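Local atomic coordinates of imine reductase (Bacillus cereus, PDB entry 4D3D), a protein that probably catalyses the NADPH-dependent, S-selective reduction of cyclic imines such as 2-methylpyrroline to amines. Residues 25-30 with 83-88; 43-48 with 164-169. All coordinates share one frame; numbering follows the deposited sequence. Where two conformers were deposited one is given.

Contact 1. Residues 25-30 with 83-88; sequences TVIGLG and LSLTDY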
loop_
_atom_site.group_PDB
_atom_site.type_symbol
_atom_site.label_atom_id
_atom_site.label_comp_id
_atom_site.label_asym_id
_atom_site.label_seq_id
_atom_site.Cartn_x
_atom_site.Cartn_y
_atom_site.Cartn_z
ATOM N N THR B 25 -24.707 29.296 9.220
ATOM C CA THR B 25 -25.523 28.331 9.949
ATOM C C THR B 25 -24.803 26.984 9.963
ATOM O O THR B 25 -24.262 26.542 8.915
ATOM C CB THR B 25 -26.908 28.183 9.280
ATOM O OG1 THR B 25 -27.644 29.394 9.444
ATOM C CG2 THR B 25 -27.690 27.022 9.873
ATOM N N VAL B 26 -24.816 26.288 11.105
ATOM C CA VAL B 26 -24.268 24.922 11.232
ATOM C C VAL B 26 -25.412 24.046 11.696
ATOM O O VAL B 26 -26.002 24.283 12.764
ATOM C CB VAL B 26 -23.080 24.846 12.203
ATOM C CG1 VAL B 26 -22.627 23.425 12.396
ATOM C CG2 VAL B 26 -21.955 25.733 11.700
ATOM N N ILE B 27 -25.732 23.045 10.884
ATOM C CA ILE B 27 -26.722 22.075 11.190
ATOM C C ILE B 27 -26.040 20.751 11.411
ATOM O O ILE B 27 -25.297 20.225 10.574
ATOM C CB ILE B 27 -27.783 21.936 10.082
ATOM C CG1 ILE B 27 -28.727 23.139 10.022
ATOM C CG2 ILE B 27 -28.610 20.652 10.306
ATOM C CD1 ILE B 27 -29.600 23.225 8.822
ATOM N N GLY B 28 -26.250 20.174 12.589
ATOM C CA GLY B 28 -25.566 18.942 12.985
ATOM C C GLY B 28 -24.431 19.228 13.966
ATOM O O GLY B 28 -23.444 19.899 13.635
ATOM N N LEU B 29 -24.604 18.787 15.216
ATOM C CA LEU B 29 -23.699 19.229 16.315
ATOM C C LEU B 29 -23.028 18.025 16.961
ATOM O O LEU B 29 -22.893 17.971 18.194
ATOM C CB LEU B 29 -24.469 20.088 17.319
ATOM C CG LEU B 29 -25.063 21.380 16.714
ATOM C CD1 LEU B 29 -25.978 22.121 17.691
ATOM C CD2 LEU B 29 -23.941 22.319 16.220
ATOM N N GLY B 30 -22.569 17.076 16.131
ATOM C CA GLY B 30 -21.565 16.115 16.568
ATOM C C GLY B 30 -20.264 16.833 16.832
ATOM O O GLY B 30 -20.197 18.060 16.767
ATOM N N LEU B 83 -23.715 21.438 6.618
ATOM C CA LEU B 83 -24.399 20.262 7.080
ATOM C C LEU B 83 -23.329 19.280 7.587
ATOM O O LEU B 83 -22.679 18.595 6.806
ATOM C CB LEU B 83 -25.186 19.645 5.956
ATOM C CG LEU B 83 -26.284 20.526 5.358
ATOM C CD1 LEU B 83 -26.949 19.787 4.246
ATOM C CD2 LEU B 83 -27.342 20.787 6.404
ATOM N N SER B 84 -23.119 19.270 8.883
ATOM C CA SER B 84 -22.182 18.357 9.506
ATOM C C SER B 84 -23.025 17.222 10.121
ATOM O O SER B 84 -23.259 17.181 11.326
ATOM C CB SER B 84 -21.345 19.165 10.514
ATOM O OG SER B 84 -22.079 20.203 11.206
ATOM N N LEU B 85 -23.576 16.384 9.270
ATOM C CA LEU B 85 -24.476 15.365 9.667
ATOM C C LEU B 85 -23.728 14.006 9.612
ATOM O O LEU B 85 -22.708 13.863 8.961
ATOM C CB LEU B 85 -25.666 15.312 8.701
ATOM C CG LEU B 85 -26.409 16.650 8.496
ATOM C CD1 LEU B 85 -27.513 16.569 7.422
ATOM C CD2 LEU B 85 -27.002 17.082 9.822
ATOM N N THR B 86 -24.351 12.998 10.141
ATOM C CA THR B 86 -23.707 11.684 10.169
ATOM C C THR B 86 -23.823 10.926 8.834
ATOM O O THR B 86 -23.005 10.070 8.556
ATOM C CB THR B 86 -24.269 10.792 11.325
ATOM O OG1 THR B 86 -25.681 10.660 11.172
ATOM C CG2 THR B 86 -23.946 11.346 12.715
ATOM N N ASP B 87 -24.837 11.242 7.997
ATOM C CA ASP B 87 -25.117 10.517 6.763
ATOM C C ASP B 87 -25.920 11.422 5.839
ATOM O O ASP B 87 -26.641 12.294 6.356
ATOM C CB ASP B 87 -25.991 9.313 7.087
ATOM C CG ASP B 87 -26.036 8.270 5.969
ATOM O OD1 ASP B 87 -26.853 8.340 5.014
ATOM O OD2 ASP B 87 -25.267 7.304 6.088
ATOM N N TYR B 88 -25.894 11.183 4.535
ATOM C CA TYR B 88 -26.811 11.900 3.628
ATOM C C TYR B 88 -28.279 11.600 3.867
ATOM O O TYR B 88 -29.176 12.500 3.614
ATOM C CB TYR B 88 -26.501 11.589 2.146
ATOM C CG TYR B 88 -25.365 12.389 1.579
ATOM C CD1 TYR B 88 -24.016 12.029 1.790
ATOM C CD2 TYR B 88 -25.635 13.550 0.822
ATOM C CE1 TYR B 88 -22.981 12.797 1.267
ATOM C CE2 TYR B 88 -24.608 14.293 0.285
ATOM C CZ TYR B 88 -23.314 13.936 0.477
ATOM O OH TYR B 88 -22.342 14.797 0.003
#
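I27 and L83 form a parallel beta bridge, CA to CA 5.1 Å, where strands 23-27 and 80-83 end side by side in the sheet. S84 N donates to I27 O at 2.9 Å. S84 OG gives a second bond, 2.8 Å, to the next carbonyl, G28 O. It meets this carbonyl obliquely, tilted 23° from its plane. The S84 chi1 of 36° sets OG between its own backbone N and carbonyl carbon, near the G28 carbonyl; this is one of two deposited conformers. In the same conformer V26 CG1 packs against OG at 3.5 Å. On the sheet face that carries I27 and L83, the side chains run side by side: L83 CD2 touches I27 CB at 3.9 Å. L85 CD2 comes alongside I27 CG2. Helix 88-95 covers this face through I94, V90 and M91. G28 has no side chain, and L85 CD2 and S84 O both come close to its CA, the latter in a CH...O contact of 3.3 Å. G28 and G30 fit the glycine-rich turn of a Rossmann fold, consistent with the NADPH dependence of the enzyme. In this conformer the serine holds two successive carbonyls, one through its backbone and one through its side chain, where the strand passes into that turn. The side-chain bond is the less certain of the two.

Contact 2. Residues 43-48 with 164-169; sequences YGYSVT and RETLEV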
loop_
_atom_site.group_PDB
_atom_site.type_symbol
_atom_site.label_atom_id
_atom_site.label_comp_id
_atom_site.label_asym_id
_atom_site.label_seq_id
_atom_site.Cartn_x
_atom_site.Cartn_y
_atom_site.Cartn_z
ATOM N N TYR B 43 -13.534 33.436 15.349
ATOM C CA TYR B 43 -13.148 34.365 14.306
ATOM C C TYR B 43 -14.213 35.421 14.084
ATOM O O TYR B 43 -14.215 36.109 13.038
ATOM C CB TYR B 43 -12.736 33.599 12.995
ATOM C CG TYR B 43 -11.316 33.017 13.111
ATOM C CD1 TYR B 43 -11.084 31.835 13.798
ATOM C CD2 TYR B 43 -10.196 33.701 12.609
ATOM C CE1 TYR B 43 -9.789 31.306 13.966
ATOM C CE2 TYR B 43 -8.902 33.185 12.774
ATOM C CZ TYR B 43 -8.699 32.002 13.465
ATOM O OH TYR B 43 -7.427 31.471 13.622
ATOM N N GLY B 44 -15.134 35.580 15.043
ATOM C CA GLY B 44 -16.052 36.683 14.968
ATOM C C GLY B 44 -17.307 36.502 14.113
ATOM O O GLY B 44 -17.952 37.484 13.761
ATOM N N TYR B 45 -17.637 35.282 13.718
ATOM C CA TYR B 45 -18.846 35.060 12.948
ATOM C C TYR B 45 -20.045 35.051 13.851
ATOM O O TYR B 45 -19.975 34.643 15.025
ATOM C CB TYR B 45 -18.769 33.692 12.245
ATOM C CG TYR B 45 -17.957 33.741 10.978
ATOM C CD1 TYR B 45 -16.584 33.948 11.030
ATOM C CD2 TYR B 45 -18.569 33.669 9.711
ATOM C CE1 TYR B 45 -15.830 34.077 9.875
ATOM C CE2 TYR B 45 -17.819 33.787 8.543
ATOM C CZ TYR B 45 -16.449 33.981 8.619
ATOM O OH TYR B 45 -15.675 34.107 7.477
ATOM N N SER B 46 -21.158 35.514 13.320
ATOM C CA SER B 46 -22.468 35.252 13.906
ATOM C C SER B 46 -22.823 33.801 13.456
ATOM O O SER B 46 -22.798 33.548 12.267
ATOM C CB SER B 46 -23.480 36.210 13.312
ATOM O OG SER B 46 -24.801 35.830 13.678
ATOM N N VAL B 47 -23.064 32.898 14.409
ATOM C CA VAL B 47 -23.282 31.481 14.108
ATOM C C VAL B 47 -24.665 31.047 14.591
ATOM O O VAL B 47 -24.917 31.096 15.792
ATOM C CB VAL B 47 -22.210 30.608 14.731
ATOM C CG1 VAL B 47 -22.383 29.127 14.377
ATOM C CG2 VAL B 47 -20.833 31.065 14.304
ATOM N N THR B 48 -25.524 30.535 13.697
ATOM C CA THR B 48 -26.840 30.020 14.085
ATOM C C THR B 48 -26.746 28.495 14.008
ATOM O O THR B 48 -26.140 27.962 13.056
ATOM C CB THR B 48 -27.901 30.519 13.139
ATOM O OG1 THR B 48 -28.020 31.951 13.293
ATOM C CG2 THR B 48 -29.211 29.851 13.416
ATOM N N ARG B 164 -15.610 30.528 -0.479
ATOM C CA ARG B 164 -14.319 30.018 -0.142
ATOM C C ARG B 164 -13.696 30.658 1.071
ATOM O O ARG B 164 -13.080 29.990 1.898
ATOM C CB ARG B 164 -13.421 30.216 -1.367
ATOM C CG ARG B 164 -11.971 30.042 -1.183
ATOM C CD ARG B 164 -11.431 30.179 -2.616
ATOM N NE ARG B 164 -10.165 29.597 -2.567
ATOM C CZ ARG B 164 -9.577 28.926 -3.530
ATOM N NH1 ARG B 164 -10.123 28.763 -4.730
ATOM N NH2 ARG B 164 -8.394 28.433 -3.253
ATOM N N GLU B 165 -13.827 31.963 1.134
ATOM C CA GLU B 165 -13.286 32.697 2.266
ATOM C C GLU B 165 -13.822 32.188 3.615
ATOM O O GLU B 165 -13.063 31.951 4.557
ATOM C CB GLU B 165 -13.579 34.182 2.066
ATOM C CG GLU B 165 -13.008 35.055 3.181
ATOM C CD GLU B 165 -13.083 36.566 2.894
ATOM O OE1 GLU B 165 -14.043 37.086 2.309
ATOM O OE2 GLU B 165 -12.130 37.250 3.246
ATOM N N THR B 166 -15.141 32.011 3.724
ATOM C CA THR B 166 -15.702 31.449 4.943
ATOM C C THR B 166 -15.201 29.992 5.182
ATOM O O THR B 166 -14.868 29.617 6.301
ATOM C CB THR B 166 -17.254 31.462 4.871
ATOM O OG1 THR B 166 -17.695 32.809 4.719
ATOM C CG2 THR B 166 -17.866 30.818 6.109
ATOM N N LEU B 167 -15.247 29.153 4.149
ATOM C CA LEU B 167 -14.820 27.752 4.297
ATOM C C LEU B 167 -13.369 27.694 4.772
ATOM O O LEU B 167 -13.031 26.864 5.545
ATOM C CB LEU B 167 -15.006 26.955 2.972
ATOM C CG LEU B 167 -16.494 26.821 2.614
ATOM C CD1 LEU B 167 -16.614 26.193 1.236
ATOM C CD2 LEU B 167 -17.250 26.022 3.672
ATOM N N GLU B 168 -12.524 28.604 4.288
ATOM C CA GLU B 168 -11.079 28.611 4.665
ATOM C C GLU B 168 -10.771 29.121 6.076
ATOM O O GLU B 168 -9.648 28.983 6.570
ATOM C CB GLU B 168 -10.273 29.344 3.574
ATOM C CG GLU B 168 -10.128 28.502 2.332
ATOM C CD GLU B 168 -9.406 29.158 1.180
ATOM O OE1 GLU B 168 -8.980 30.314 1.274
ATOM O OE2 GLU B 168 -9.287 28.524 0.139
ATOM N N VAL B 169 -11.784 29.627 6.782
ATOM C CA VAL B 169 -11.653 29.801 8.221
ATOM C C VAL B 169 -11.506 28.440 8.937
ATOM O O VAL B 169 -10.816 28.310 9.954
ATOM C CB VAL B 169 -12.892 30.539 8.767
ATOM C CG1 VAL B 169 -12.881 30.587 10.280
ATOM C CG2 VAL B 169 -13.005 31.902 8.116
#
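The turn from helix 31-42 into strand 46-50, part of the first beta-alpha-beta unit of the Rossmann-type domain, packs here against helix 157-170. Two tyrosines of the turn, Y43 and Y45, meet T166 and V169 of the helix. G44 lies between them as the C-prime residue of a Schellman motif, with Y45 N bonded to F40 O and G44 N to L41 O. V169 reaches both tyrosines, one with each methyl. Its CG1, anti to the backbone N (chi1 173°), touches Y43 CG at 4.0 Å, close to the root of that ring. Its CG2 lies against the far end of the Y45 ring, 4.0 Å from CE1 and 3.5 Å from OH. T166 CG2 comes obliquely to the same end of the ring, 3.8 Å from Y45 CE2. Both methyls lie on one side of the Y45 ring plane, T166 CG2 near CE2 and V169 CG2 near CE1 and OH. Y45 OH and T166 OG1 are 3.7 Å apart and make no hydrogen bond. The Y45 ring also meets the F40 ring, with the planes at about 50°, and T166 reaches F40 as well. With no hydrogen bond or salt bridge joining the two segments, this surface contact rests on methyl groups packed against the tyrosine rings and the Y45 hydroxyl.

How the contacts relate
Contacts 1 and 2 meet in the sheet of the Rossmann-type domain, where strands 23-27 and 46-50 are neighbours. Their centres are 16 Å apart. The direct join is a probable hydrogen bond from V26 N to T48 O, 2.9 Å, and T25 CG2 packs on the same T48 O. Strand 23-27 thus pairs with 80-83 on one flank and with 46-50 on the other. Helix 31-42 follows the glycine-rich turn of contact 1 and ends at the turn of contact 2, linking the two along the chain. Contact 1 is buried and contact 2 lies at the surface. Neither includes residues of the pocket of the o-acetaldehydyl-hexaethylene glycol (P4C) ligand, which lie on helix 215-242.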